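Local coordinates for protein adenylyltransferase and sulfurtransferase uba4 (Chaetomium thermophilum, PDB 6YUB) that probably adenylates the C-terminal Gly-Gly of a ubiquitin-like sulfur carrier through this HesA/MoeB/ThiF-family part, for tRNA thiolation and molybdenum cofactor synthesis, at residues B[153-164]-B[210-221]; B[163-171]-B[181-189]. One frame throughout, in Å; residues are numbered along the deposited sequence.

Interaction 1: residues B[153-164]-B[210-221]; sequences VSAASVQKSGQL and VVGMMGVAQAGE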
ATOM      1  N   VAL B 153      15.972   2.224  -8.054  1.00 25.57           N
ATOM      2  CA  VAL B 153      14.676   2.154  -7.385  1.00 26.08           C
ATOM      3  C   VAL B 153      14.956   1.832  -5.922  1.00 28.31           C
ATOM      4  O   VAL B 153      15.376   0.717  -5.590  1.00 33.69           O
ATOM      5  CB  VAL B 153      13.756   1.109  -8.025  1.00 33.90           C
ATOM      6  CG1 VAL B 153      12.367   1.165  -7.403  1.00 34.79           C
ATOM      7  CG2 VAL B 153      13.681   1.320  -9.537  1.00 34.02           C
ATOM      8  N   SER B 154      14.736   2.804  -5.045  1.00 31.06           N
ATOM      9  CA  SER B 154      15.078   2.680  -3.635  1.00 37.94           C
ATOM     10  C   SER B 154      13.825   2.757  -2.772  1.00 40.45           C
ATOM     11  O   SER B 154      12.954   3.604  -2.995  1.00 42.83           O
ATOM     12  CB  SER B 154      16.072   3.780  -3.223  1.00 35.36           C
ATOM     13  OG  SER B 154      16.139   3.904  -1.814  1.00 41.89           O
ATOM     14  N   ALA B 155      13.745   1.866  -1.787  1.00 29.94           N
ATOM     15  CA  ALA B 155      12.645   1.827  -0.834  1.00 30.95           C
ATOM     16  C   ALA B 155      13.213   1.673   0.570  1.00 28.94           C
ATOM     17  O   ALA B 155      14.373   1.299   0.752  1.00 35.33           O
ATOM     18  CB  ALA B 155      11.671   0.682  -1.141  1.00 33.38           C
ATOM     19  N   ALA B 156      12.380   1.955   1.568  1.00 30.46           N
ATOM     20  CA  ALA B 156      12.856   1.951   2.942  1.00 35.54           C
ATOM     21  C   ALA B 156      11.692   1.836   3.909  1.00 38.73           C
ATOM     22  O   ALA B 156      10.538   2.092   3.561  1.00 39.03           O
ATOM     23  CB  ALA B 156      13.669   3.219   3.250  1.00 35.10           C
ATOM     24  N   SER B 157      12.021   1.432   5.133  1.00 64.16           N
ATOM     25  CA  SER B 157      11.121   1.521   6.276  1.00 72.08           C
ATOM     26  C   SER B 157      11.568   2.694   7.140  1.00 79.12           C
ATOM     27  O   SER B 157      12.761   2.838   7.429  1.00 80.56           O
ATOM     28  CB  SER B 157      11.132   0.231   7.095  1.00 72.49           C
ATOM     29  OG  SER B 157      10.655  -0.865   6.337  1.00 74.63           O
ATOM     30  N   VAL B 158      10.618   3.535   7.541  1.00 67.88           N
ATOM     31  CA  VAL B 158      10.909   4.700   8.372  1.00 70.99           C
ATOM     32  C   VAL B 158       9.740   4.892   9.328  1.00 71.95           C
ATOM     33  O   VAL B 158       8.632   5.232   8.897  1.00 71.44           O
ATOM     34  CB  VAL B 158      11.141   5.973   7.543  1.00 76.00           C
ATOM     35  CG1 VAL B 158      11.428   7.155   8.456  1.00 78.68           C
ATOM     36  CG2 VAL B 158      12.281   5.765   6.557  1.00 76.01           C
ATOM     37  N   GLN B 159       9.985   4.681  10.618  1.00 92.51           N
ATOM     38  CA  GLN B 159       8.956   4.845  11.653  1.00 92.64           C
ATOM     39  C   GLN B 159       7.830   3.872  11.329  1.00 85.82           C
ATOM     40  O   GLN B 159       8.104   2.678  11.116  1.00 84.53           O
ATOM     41  CB  GLN B 159       8.562   6.318  11.725  1.00 94.40           C
ATOM     42  N   LYS B 160       6.573   4.311  11.280  1.00 71.68           N
ATOM     43  CA  LYS B 160       5.440   3.445  10.982  1.00 66.35           C
ATOM     44  C   LYS B 160       5.040   3.505   9.512  1.00 58.97           C
ATOM     45  O   LYS B 160       3.862   3.333   9.181  1.00 57.69           O
ATOM     46  CB  LYS B 160       4.251   3.825  11.864  1.00 70.66           C
ATOM     47  CG  LYS B 160       3.710   5.224  11.587  1.00 75.08           C
ATOM     48  CD  LYS B 160       3.402   5.972  12.874  1.00 80.94           C
ATOM     49  CE  LYS B 160       2.724   7.309  12.597  1.00 85.36           C
ATOM     50  NZ  LYS B 160       3.592   8.248  11.830  1.00 84.75           N
ATOM     51  N   SER B 161       6.000   3.743   8.621  1.00 47.73           N
ATOM     52  CA  SER B 161       5.696   4.010   7.228  1.00 45.39           C
ATOM     53  C   SER B 161       6.735   3.361   6.327  1.00 39.68           C
ATOM     54  O   SER B 161       7.762   2.854   6.783  1.00 45.60           O
ATOM     55  CB  SER B 161       5.649   5.521   6.948  1.00 49.57           C
ATOM     56  OG  SER B 161       6.949   6.021   6.677  1.00 49.69           O
ATOM     57  N   GLY B 162       6.447   3.384   5.025  1.00 36.27           N
ATOM     58  CA  GLY B 162       7.405   2.976   4.025  1.00 37.05           C
ATOM     59  C   GLY B 162       7.552   4.060   2.975  1.00 35.59           C
ATOM     60  O   GLY B 162       6.733   4.972   2.874  1.00 40.07           O
ATOM     61  N   GLN B 163       8.616   3.944   2.186  1.00 31.52           N
ATOM     62  CA  GLN B 163       8.932   4.955   1.188  1.00 34.79           C
ATOM     63  C   GLN B 163       9.448   4.295  -0.080  1.00 35.05           C
ATOM     64  O   GLN B 163       9.989   3.191  -0.048  1.00 38.70           O
ATOM     65  CB  GLN B 163       9.979   5.949   1.712  1.00 41.86           C
ATOM     66  CG  GLN B 163       9.566   6.665   2.983  1.00 51.03           C
ATOM     67  CD  GLN B 163      10.552   7.741   3.393  1.00 52.22           C
ATOM     68  OE1 GLN B 163      10.272   8.553   4.275  1.00 55.22           O
ATOM     69  NE2 GLN B 163      11.716   7.747   2.758  1.00 51.61           N
ATOM     70  N   LEU B 164       9.281   4.994  -1.200  1.00 39.08           N
ATOM     71  CA  LEU B 164       9.759   4.516  -2.489  1.00 43.03           C
ATOM     72  C   LEU B 164      10.015   5.706  -3.398  1.00 34.60           C
ATOM     73  O   LEU B 164       9.256   6.680  -3.383  1.00 38.73           O
ATOM     74  CB  LEU B 164       8.749   3.563  -3.139  1.00 47.25           C
ATOM     75  CG  LEU B 164       9.054   3.123  -4.570  1.00 52.93           C
ATOM     76  CD1 LEU B 164       8.888   1.618  -4.705  1.00 54.22           C
ATOM     77  CD2 LEU B 164       8.139   3.842  -5.541  1.00 55.68           C
ATOM     78  N   VAL B 210       3.445  -3.481   5.294  1.00 38.27           N
ATOM     79  CA  VAL B 210       4.109  -2.228   4.941  1.00 40.47           C
ATOM     80  C   VAL B 210       5.285  -2.499   4.012  1.00 38.41           C
ATOM     81  O   VAL B 210       5.314  -2.052   2.858  1.00 36.79           O
ATOM     82  CB  VAL B 210       4.558  -1.478   6.207  1.00 42.43           C
ATOM     83  CG1 VAL B 210       5.457  -0.309   5.838  1.00 44.43           C
ATOM     84  CG2 VAL B 210       3.351  -1.008   7.008  1.00 41.32           C
ATOM     85  N   VAL B 211       6.278  -3.246   4.506  1.00 41.22           N
ATOM     86  CA  VAL B 211       7.461  -3.532   3.705  1.00 40.25           C
ATOM     87  C   VAL B 211       7.096  -4.367   2.485  1.00 35.67           C
ATOM     88  O   VAL B 211       7.733  -4.254   1.429  1.00 32.35           O
ATOM     89  CB  VAL B 211       8.527  -4.229   4.574  1.00 34.44           C
ATOM     90  CG1 VAL B 211       8.168  -5.696   4.795  1.00 34.72           C
ATOM     91  CG2 VAL B 211       9.889  -4.092   3.935  1.00 39.52           C
ATOM     92  N   GLY B 212       6.073  -5.213   2.601  1.00 31.07           N
ATOM     93  CA  GLY B 212       5.640  -5.990   1.453  1.00 34.25           C
ATOM     94  C   GLY B 212       5.097  -5.126   0.331  1.00 37.24           C
ATOM     95  O   GLY B 212       5.369  -5.376  -0.846  1.00 35.24           O
ATOM     96  N   MET B 213       4.324  -4.092   0.679  1.00 34.53           N
ATOM     97  CA  MET B 213       3.747  -3.225  -0.342  1.00 38.46           C
ATOM     98  C   MET B 213       4.822  -2.424  -1.063  1.00 36.74           C
ATOM     99  O   MET B 213       4.751  -2.240  -2.283  1.00 35.54           O
ATOM    100  CB  MET B 213       2.710  -2.289   0.284  1.00 38.23           C
ATOM    101  CG  MET B 213       1.289  -2.839   0.219  1.00 43.56           C
ATOM    102  SD  MET B 213       0.023  -1.733   0.860  1.00 51.41           S
ATOM    103  CE  MET B 213      -0.101  -2.292   2.558  1.00 45.90           C
ATOM    104  N   MET B 214       5.825  -1.932  -0.328  1.00 41.54           N
ATOM    105  CA  MET B 214       6.905  -1.194  -0.971  1.00 38.38           C
ATOM    106  C   MET B 214       7.695  -2.102  -1.906  1.00 36.32           C
ATOM    107  O   MET B 214       8.070  -1.697  -3.013  1.00 37.73           O
ATOM    108  CB  MET B 214       7.826  -0.579   0.077  1.00 42.07           C
ATOM    109  CG  MET B 214       7.125   0.294   1.108  1.00 43.87           C
ATOM    110  SD  MET B 214       5.959   1.486   0.419  1.00 49.64           S
ATOM    111  CE  MET B 214       6.976   2.381  -0.728  1.00 48.57           C
ATOM    112  N   GLY B 215       7.950  -3.343  -1.483  1.00 33.68           N
ATOM    113  CA  GLY B 215       8.685  -4.265  -2.333  1.00 27.95           C
ATOM    114  C   GLY B 215       7.958  -4.564  -3.630  1.00 28.02           C
ATOM    115  O   GLY B 215       8.550  -4.532  -4.712  1.00 28.04           O
ATOM    116  N   VAL B 216       6.662  -4.869  -3.536  1.00 28.31           N
ATOM    117  CA  VAL B 216       5.870  -5.077  -4.745  1.00 30.23           C
ATOM    118  C   VAL B 216       5.919  -3.838  -5.624  1.00 32.26           C
ATOM    119  O   VAL B 216       6.103  -3.927  -6.843  1.00 32.61           O
ATOM    120  CB  VAL B 216       4.424  -5.461  -4.378  1.00 33.67           C
ATOM    121  CG1 VAL B 216       3.536  -5.443  -5.616  1.00 38.36           C
ATOM    122  CG2 VAL B 216       4.390  -6.831  -3.715  1.00 32.19           C
ATOM    123  N   ALA B 217       5.775  -2.655  -5.018  1.00 35.41           N
ATOM    124  CA  ALA B 217       5.864  -1.413  -5.777  1.00 34.75           C
ATOM    125  C   ALA B 217       7.217  -1.279  -6.469  1.00 34.51           C
ATOM    126  O   ALA B 217       7.294  -0.808  -7.610  1.00 32.16           O
ATOM    127  CB  ALA B 217       5.618  -0.221  -4.852  1.00 38.48           C
ATOM    128  N   GLN B 218       8.296  -1.704  -5.800  1.00 28.88           N
ATOM    129  CA  GLN B 218       9.615  -1.650  -6.419  1.00 28.79           C
ATOM    130  C   GLN B 218       9.669  -2.487  -7.689  1.00 30.03           C
ATOM    131  O   GLN B 218      10.241  -2.056  -8.701  1.00 28.87           O
ATOM    132  CB  GLN B 218      10.676  -2.144  -5.439  1.00 31.22           C
ATOM    133  CG  GLN B 218      11.265  -1.098  -4.549  1.00 34.41           C
ATOM    134  CD  GLN B 218      12.344  -1.672  -3.649  1.00 29.08           C
ATOM    135  OE1 GLN B 218      12.057  -2.449  -2.740  1.00 29.35           O
ATOM    136  NE2 GLN B 218      13.590  -1.299  -3.907  1.00 30.53           N
ATOM    137  N   ALA B 219       9.106  -3.699  -7.649  1.00 32.21           N
ATOM    138  CA  ALA B 219       9.077  -4.538  -8.840  1.00 35.22           C
ATOM    139  C   ALA B 219       8.254  -3.885  -9.941  1.00 31.09           C
ATOM    140  O   ALA B 219       8.664  -3.871 -11.108  1.00 34.81           O
ATOM    141  CB  ALA B 219       8.523  -5.923  -8.495  1.00 36.64           C
ATOM    142  N   GLY B 220       7.099  -3.324  -9.589  1.00 29.32           N
ATOM    143  CA  GLY B 220       6.284  -2.652 -10.587  1.00 29.93           C
ATOM    144  C   GLY B 220       7.030  -1.540 -11.301  1.00 30.12           C
ATOM    145  O   GLY B 220       6.827  -1.311 -12.498  1.00 30.37           O
ATOM    146  N   GLU B 221       7.913  -0.839 -10.579  1.00 29.73           N
ATOM    147  CA  GLU B 221       8.664   0.247 -11.196  1.00 30.87           C
ATOM    148  C   GLU B 221       9.761  -0.290 -12.102  1.00 29.84           C
ATOM    149  O   GLU B 221       9.944   0.206 -13.223  1.00 30.17           O
ATOM    150  CB  GLU B 221       9.246   1.161 -10.122  1.00 35.21           C
ATOM    151  CG  GLU B 221       8.197   1.954  -9.372  1.00 37.87           C
ATOM    152  CD  GLU B 221       7.273   2.713 -10.312  1.00 48.05           C
ATOM    153  OE1 GLU B 221       7.759   3.595 -11.052  1.00 39.71           O
ATOM    154  OE2 GLU B 221       6.057   2.411 -10.315  1.00 51.28           O
TER

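Interaction 2: residues B[163-171]-B[181-189]; sequences QLIVLNCPP and AAPCYRCCF. With ZN (zinc ion), chain E.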
ATOM      1  N   GLN B 163       8.616   3.944   2.186  1.00 31.52           N
ATOM      2  CA  GLN B 163       8.932   4.955   1.188  1.00 34.79           C
ATOM      3  C   GLN B 163       9.448   4.295  -0.080  1.00 35.05           C
ATOM      4  O   GLN B 163       9.989   3.191  -0.048  1.00 38.70           O
ATOM      5  CB  GLN B 163       9.979   5.949   1.712  1.00 41.86           C
ATOM      6  CG  GLN B 163       9.566   6.665   2.983  1.00 51.03           C
ATOM      7  CD  GLN B 163      10.552   7.741   3.393  1.00 52.22           C
ATOM      8  OE1 GLN B 163      10.272   8.553   4.275  1.00 55.22           O
ATOM      9  NE2 GLN B 163      11.716   7.747   2.758  1.00 51.61           N
ATOM     10  N   LEU B 164       9.281   4.994  -1.200  1.00 39.08           N
ATOM     11  CA  LEU B 164       9.759   4.516  -2.489  1.00 43.03           C
ATOM     12  C   LEU B 164      10.015   5.706  -3.398  1.00 34.60           C
ATOM     13  O   LEU B 164       9.256   6.680  -3.383  1.00 38.73           O
ATOM     14  CB  LEU B 164       8.749   3.563  -3.139  1.00 47.25           C
ATOM     15  CG  LEU B 164       9.054   3.123  -4.570  1.00 52.93           C
ATOM     16  CD1 LEU B 164       8.888   1.618  -4.705  1.00 54.22           C
ATOM     17  CD2 LEU B 164       8.139   3.842  -5.541  1.00 55.68           C
ATOM     18  N   ILE B 165      11.087   5.627  -4.181  1.00 37.73           N
ATOM     19  CA  ILE B 165      11.422   6.695  -5.115  1.00 39.67           C
ATOM     20  C   ILE B 165      12.331   6.131  -6.197  1.00 30.33           C
ATOM     21  O   ILE B 165      13.192   5.290  -5.928  1.00 37.45           O
ATOM     22  CB  ILE B 165      12.079   7.892  -4.388  1.00 42.63           C
ATOM     23  CG1 ILE B 165      12.260   9.061  -5.357  1.00 42.38           C
ATOM     24  CG2 ILE B 165      13.420   7.484  -3.787  1.00 38.96           C
ATOM     25  CD1 ILE B 165      12.406  10.398  -4.668  1.00 45.48           C
ATOM     26  N   VAL B 166      12.134   6.610  -7.421  1.00 35.02           N
ATOM     27  CA  VAL B 166      12.981   6.278  -8.561  1.00 28.50           C
ATOM     28  C   VAL B 166      13.965   7.422  -8.765  1.00 33.08           C
ATOM     29  O   VAL B 166      13.565   8.597  -8.847  1.00 28.21           O
ATOM     30  CB  VAL B 166      12.144   6.036  -9.827  1.00 34.74           C
ATOM     31  CG1 VAL B 166      13.035   5.653 -11.003  1.00 34.33           C
ATOM     32  CG2 VAL B 166      11.102   4.961  -9.572  1.00 33.93           C
ATOM     33  N   LEU B 167      15.252   7.084  -8.840  1.00 33.20           N
ATOM     34  CA  LEU B 167      16.316   8.077  -8.869  1.00 34.06           C
ATOM     35  C   LEU B 167      17.200   7.865 -10.089  1.00 32.44           C
ATOM     36  O   LEU B 167      17.353   6.743 -10.584  1.00 34.03           O
ATOM     37  CB  LEU B 167      17.171   8.010  -7.591  1.00 31.28           C
ATOM     38  CG  LEU B 167      16.424   8.209  -6.273  1.00 30.71           C
ATOM     39  CD1 LEU B 167      17.241   7.677  -5.100  1.00 34.06           C
ATOM     40  CD2 LEU B 167      16.090   9.681  -6.070  1.00 35.00           C
ATOM     41  N   ASN B 168      17.783   8.962 -10.563  1.00 32.17           N
ATOM     42  CA  ASN B 168      18.760   8.939 -11.651  1.00 32.84           C
ATOM     43  C   ASN B 168      18.237   8.149 -12.846  1.00 35.15           C
ATOM     44  O   ASN B 168      18.957   7.363 -13.466  1.00 35.13           O
ATOM     45  CB  ASN B 168      20.095   8.373 -11.164  1.00 31.73           C
ATOM     46  CG  ASN B 168      21.226   8.626 -12.141  1.00 34.23           C
ATOM     47  OD1 ASN B 168      21.271   9.661 -12.802  1.00 38.39           O
ATOM     48  ND2 ASN B 168      22.150   7.670 -12.239  1.00 34.99           N
ATOM     49  N   CYS B 169      16.966   8.364 -13.175  1.00 35.01           N
ATOM     50  CA  CYS B 169      16.326   7.674 -14.292  1.00 35.68           C
ATOM     51  C   CYS B 169      15.605   8.704 -15.144  1.00 29.91           C
ATOM     52  O   CYS B 169      14.702   9.397 -14.636  1.00 32.98           O
ATOM     53  CB  CYS B 169      15.352   6.608 -13.783  1.00 33.32           C
ATOM     54  SG  CYS B 169      14.688   5.538 -15.079  1.00 35.81           S
ATOM     55  N   PRO B 170      15.973   8.870 -16.431  1.00 28.59           N
ATOM     56  CA  PRO B 170      17.123   8.208 -17.077  1.00 31.16           C
ATOM     57  C   PRO B 170      18.443   8.755 -16.538  1.00 28.33           C
ATOM     58  O   PRO B 170      18.519   9.946 -16.243  1.00 31.34           O
ATOM     59  CB  PRO B 170      16.935   8.534 -18.559  1.00 34.37           C
ATOM     60  CG  PRO B 170      16.151   9.810 -18.574  1.00 33.39           C
ATOM     61  CD  PRO B 170      15.241   9.745 -17.368  1.00 31.33           C
ATOM     62  N   PRO B 171      19.459   7.901 -16.407  1.00 36.71           N
ATOM     63  CA  PRO B 171      20.718   8.354 -15.796  1.00 41.16           C
ATOM     64  C   PRO B 171      21.365   9.492 -16.570  1.00 40.90           C
ATOM     65  O   PRO B 171      21.308   9.543 -17.800  1.00 45.38           O
ATOM     66  CB  PRO B 171      21.593   7.091 -15.805  1.00 39.79           C
ATOM     67  CG  PRO B 171      21.001   6.223 -16.869  1.00 41.38           C
ATOM     68  CD  PRO B 171      19.525   6.489 -16.833  1.00 36.39           C
ATOM     69  N   ALA B 181      17.709  17.052 -15.382  1.00 48.17           N
ATOM     70  CA  ALA B 181      18.266  15.767 -14.999  1.00 48.25           C
ATOM     71  C   ALA B 181      17.576  15.276 -13.735  1.00 48.07           C
ATOM     72  O   ALA B 181      17.160  16.075 -12.889  1.00 42.44           O
ATOM     73  CB  ALA B 181      19.782  15.854 -14.774  1.00 43.54           C
ATOM     74  N   ALA B 182      17.471  13.952 -13.614  1.00 36.15           N
ATOM     75  CA  ALA B 182      16.831  13.357 -12.455  1.00 35.72           C
ATOM     76  C   ALA B 182      17.724  13.498 -11.225  1.00 39.33           C
ATOM     77  O   ALA B 182      18.955  13.564 -11.335  1.00 36.62           O
ATOM     78  CB  ALA B 182      16.530  11.883 -12.715  1.00 39.86           C
ATOM     79  N   PRO B 183      17.133  13.538 -10.036  1.00 35.93           N
ATOM     80  CA  PRO B 183      17.937  13.680  -8.819  1.00 33.65           C
ATOM     81  C   PRO B 183      18.567  12.366  -8.391  1.00 34.20           C
ATOM     82  O   PRO B 183      18.183  11.278  -8.830  1.00 32.75           O
ATOM     83  CB  PRO B 183      16.913  14.151  -7.780  1.00 36.46           C
ATOM     84  CG  PRO B 183      15.635  13.503  -8.223  1.00 36.41           C
ATOM     85  CD  PRO B 183      15.688  13.462  -9.742  1.00 35.67           C
ATOM     86  N   CYS B 184      19.566  12.491  -7.515  1.00 34.75           N
ATOM     87  CA  CYS B 184      20.095  11.354  -6.781  1.00 41.97           C
ATOM     88  C   CYS B 184      19.521  11.385  -5.362  1.00 43.27           C
ATOM     89  O   CYS B 184      18.759  12.286  -4.993  1.00 38.77           O
ATOM     90  CB  CYS B 184      21.623  11.379  -6.772  1.00 38.41           C
ATOM     91  SG  CYS B 184      22.327  12.192  -5.349  0.99 36.18           S
ATOM     92  N   TYR B 185      19.893  10.391  -4.551  1.00 39.33           N
ATOM     93  CA  TYR B 185      19.335  10.310  -3.203  1.00 43.13           C
ATOM     94  C   TYR B 185      19.775  11.489  -2.339  1.00 43.36           C
ATOM     95  O   TYR B 185      19.024  11.921  -1.456  1.00 40.87           O
ATOM     96  CB  TYR B 185      19.730   8.984  -2.547  1.00 40.87           C
ATOM     97  CG  TYR B 185      18.965   8.672  -1.276  1.00 41.90           C
ATOM     98  CD1 TYR B 185      17.683   8.140  -1.326  1.00 47.46           C
ATOM     99  CD2 TYR B 185      19.528   8.901  -0.029  1.00 42.95           C
ATOM    100  CE1 TYR B 185      16.978   7.851  -0.165  1.00 45.98           C
ATOM    101  CE2 TYR B 185      18.834   8.617   1.136  1.00 41.88           C
ATOM    102  CZ  TYR B 185      17.561   8.094   1.061  1.00 47.24           C
ATOM    103  OH  TYR B 185      16.868   7.812   2.218  1.00 48.11           O
ATOM    104  N   ARG B 186      20.979  12.021  -2.569  1.00 36.42           N
ATOM    105  CA  ARG B 186      21.417  13.190  -1.816  1.00 41.84           C
ATOM    106  C   ARG B 186      20.643  14.435  -2.238  1.00 47.53           C
ATOM    107  O   ARG B 186      20.320  15.285  -1.401  1.00 45.73           O
ATOM    108  CB  ARG B 186      22.916  13.410  -2.003  1.00 40.78           C
ATOM    109  CG  ARG B 186      23.794  12.419  -1.258  1.00 40.93           C
ATOM    110  CD  ARG B 186      25.261  12.650  -1.581  1.00 36.97           C
ATOM    111  NE  ARG B 186      26.108  11.565  -1.101  1.00 39.79           N
ATOM    112  CZ  ARG B 186      26.643  11.504   0.115  1.00 40.96           C
ATOM    113  NH1 ARG B 186      26.424  12.473   0.994  1.00 43.63           N
ATOM    114  NH2 ARG B 186      27.397  10.471   0.450  1.00 42.43           N
ATOM    115  N   CYS B 187      20.342  14.562  -3.535  1.00 48.09           N
ATOM    116  CA  CYS B 187      19.536  15.682  -4.003  1.00 52.30           C
ATOM    117  C   CYS B 187      18.237  15.802  -3.216  1.00 60.85           C
ATOM    118  O   CYS B 187      17.726  16.910  -3.021  1.00 64.28           O
ATOM    119  CB  CYS B 187      19.214  15.523  -5.492  1.00 49.70           C
ATOM    120  SG  CYS B 187      20.598  15.716  -6.623  1.00 46.95           S
ATOM    121  N   CYS B 188      17.692  14.674  -2.759  1.00 53.16           N
ATOM    122  CA  CYS B 188      16.403  14.660  -2.081  1.00 57.24           C
ATOM    123  C   CYS B 188      16.531  14.765  -0.566  1.00 61.80           C
ATOM    124  O   CYS B 188      15.695  15.409   0.079  1.00 61.49           O
ATOM    125  CB  CYS B 188      15.639  13.377  -2.431  1.00 57.83           C
ATOM    126  SG  CYS B 188      15.412  13.069  -4.194  1.00 53.90           S
ATOM    127  N   PHE B 189      17.553  14.142   0.020  1.00 74.23           N
ATOM    128  CA  PHE B 189      17.648  14.008   1.468  1.00 74.86           C
ATOM    129  C   PHE B 189      19.046  14.356   1.949  1.00 76.46           C
ATOM    130  O   PHE B 189      20.036  13.876   1.388  1.00 75.51           O
ATOM    131  CB  PHE B 189      17.295  12.580   1.907  1.00 70.37           C
ATOM    132  CG  PHE B 189      16.037  12.050   1.288  1.00 66.16           C
ATOM    133  CD1 PHE B 189      14.815  12.636   1.568  1.00 66.18           C
ATOM    134  CD2 PHE B 189      16.074  10.964   0.431  1.00 63.31           C
ATOM    135  CE1 PHE B 189      13.654  12.155   1.002  1.00 65.21           C
ATOM    136  CE2 PHE B 189      14.913  10.474  -0.138  1.00 63.61           C
ATOM    137  CZ  PHE B 189      13.702  11.070   0.149  1.00 63.16           C
TER
HETATM  138 ZN    ZN E 401      22.404  14.355  -6.137  1.00 38.87          ZN
HETATM  139  O   HOH W   1      20.265  12.263 -13.677  1.00 49.21           O

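Interaction 1: residues B[153-164]-B[210-221]
Gln218 supplies the one hydrogen bond between strand and helix here: its NE2 donates to Val153 O at 3.2 Å. The donor stands 52° out of the carbonyl plane, whereas the acceptor lies almost in the amide plane of Gln218. Beyond CG the glutamine chain is extended, which carries the amide across to the sheet, where NE2 also bonds Asp130 O on the next strand. Replacing Gln218 with a leucine would probably leave both backbone carbonyls without this shared donor.

Apolar contacts make up the rest. Ala155 CB rests against Gln218 CD at 3.5 Å, and Gln218 CG meets Leu164 CD1 at 3.6 Å. Met214 is folded back at chi2 (-47°) and again at chi3, bringing its methyl onto the hairpin; CE lies only 3.2 Å from Leu164 CB, tighter than ordinary van der Waals contact. Met214 CG and SD lie over Gly162, where a beta carbon would collide with CG. Further along, Val210 CG1 packs on the Ser161-Gly162 peptide, 3.9 Å from Gly162 N.

The helix runs antiparallel to strand 153-158 (174°, closest approach of the axes 8.6 Å) and nearly parallel to strand 161-164, the opposite senses following from the antiparallel hairpin, in this Rossmann-like ThiF fold. Apolar side chains of another protein chain pack on Leu164 and Ala217. Helix 46-56 packs beside it through Val216 and Ala219, and strand 250-255 continues the sheet past Ser161.

Interaction 2: residues B[163-171]-B[181-189]
Leu167 and Ile165 pack on the thiol of Cys188, a cysteine next in sequence to a zinc ligand yet turned to the strand, its SG 7.4 Å from the zinc ion. The metal belongs to a Cys4 site built from two CxxC motifs: Cys184 SG and Cys187 SG each bind it at 2.3 Å, and Cys279 and Cys282 complete it. Cys184 is the N-cap of helix 185-188; Cys184 and Cys187 each have a second conformer, so the capping box between them, each backbone N-H pointing at the other's sulfur, is doubtful.

The side of the first CxxC pair that faces the strand is apolar. With CG anti to the carbonyl carbon (chi1 -58°), Leu167 leans toward 181-189, so that CD1 meets Tyr185 CB at 3.8 Å and reaches the ring edge in its plane, while CD2 touches Cys188 SG at 3.9 Å. Tyr185 is fixed at its far end by Arg138, to which its OH is hydrogen-bonded.

Just before Cys184 the contact is mainly polar. Asn168 adopts a left-handed conformation at the end of the strand, and its N donates to Pro183 O at 2.9 Å; the nitrogen lies nearly in line with the C=O (162°), though the bond is bent at the hydrogen (143°). Ala182 CB packs against the backbone of Cys169, 3.6 Å from Cys169 N. The Asn168 amide is held by Lys150 O at ND2 and Thr172 N at OD1; a water also donates to Asn168 OD1 at 2.9 Å and to Ala182 O at 3.0 Å, bridging the two segments.

Overall arrangement
Interactions 1 and 2 have centres 15 Å apart and share Gln163 and Leu164 on strand 161-167. They join through backbone, Ser154 O lying 3.0 Å from Ile165 N in a probable hydrogen bond between neighbouring strands, and through side chains, Glu221 OE1 lying 3.9 Å from Val166 CG2. Consecutive residues serve the two contacts, Leu164 pointing to helix 208-228 and Ile165 to the zinc-bearing segment, so the sheet is packed on two faces. In chain order, 163-171 and 181-189 come before 210-221, the former overlapping 153-164 at its end. One hairpin thereby joins the helix-covered sheet, beside the predicted ATP-site residues Asp133 and Arg76, to the zinc site of the same ThiF-family domain.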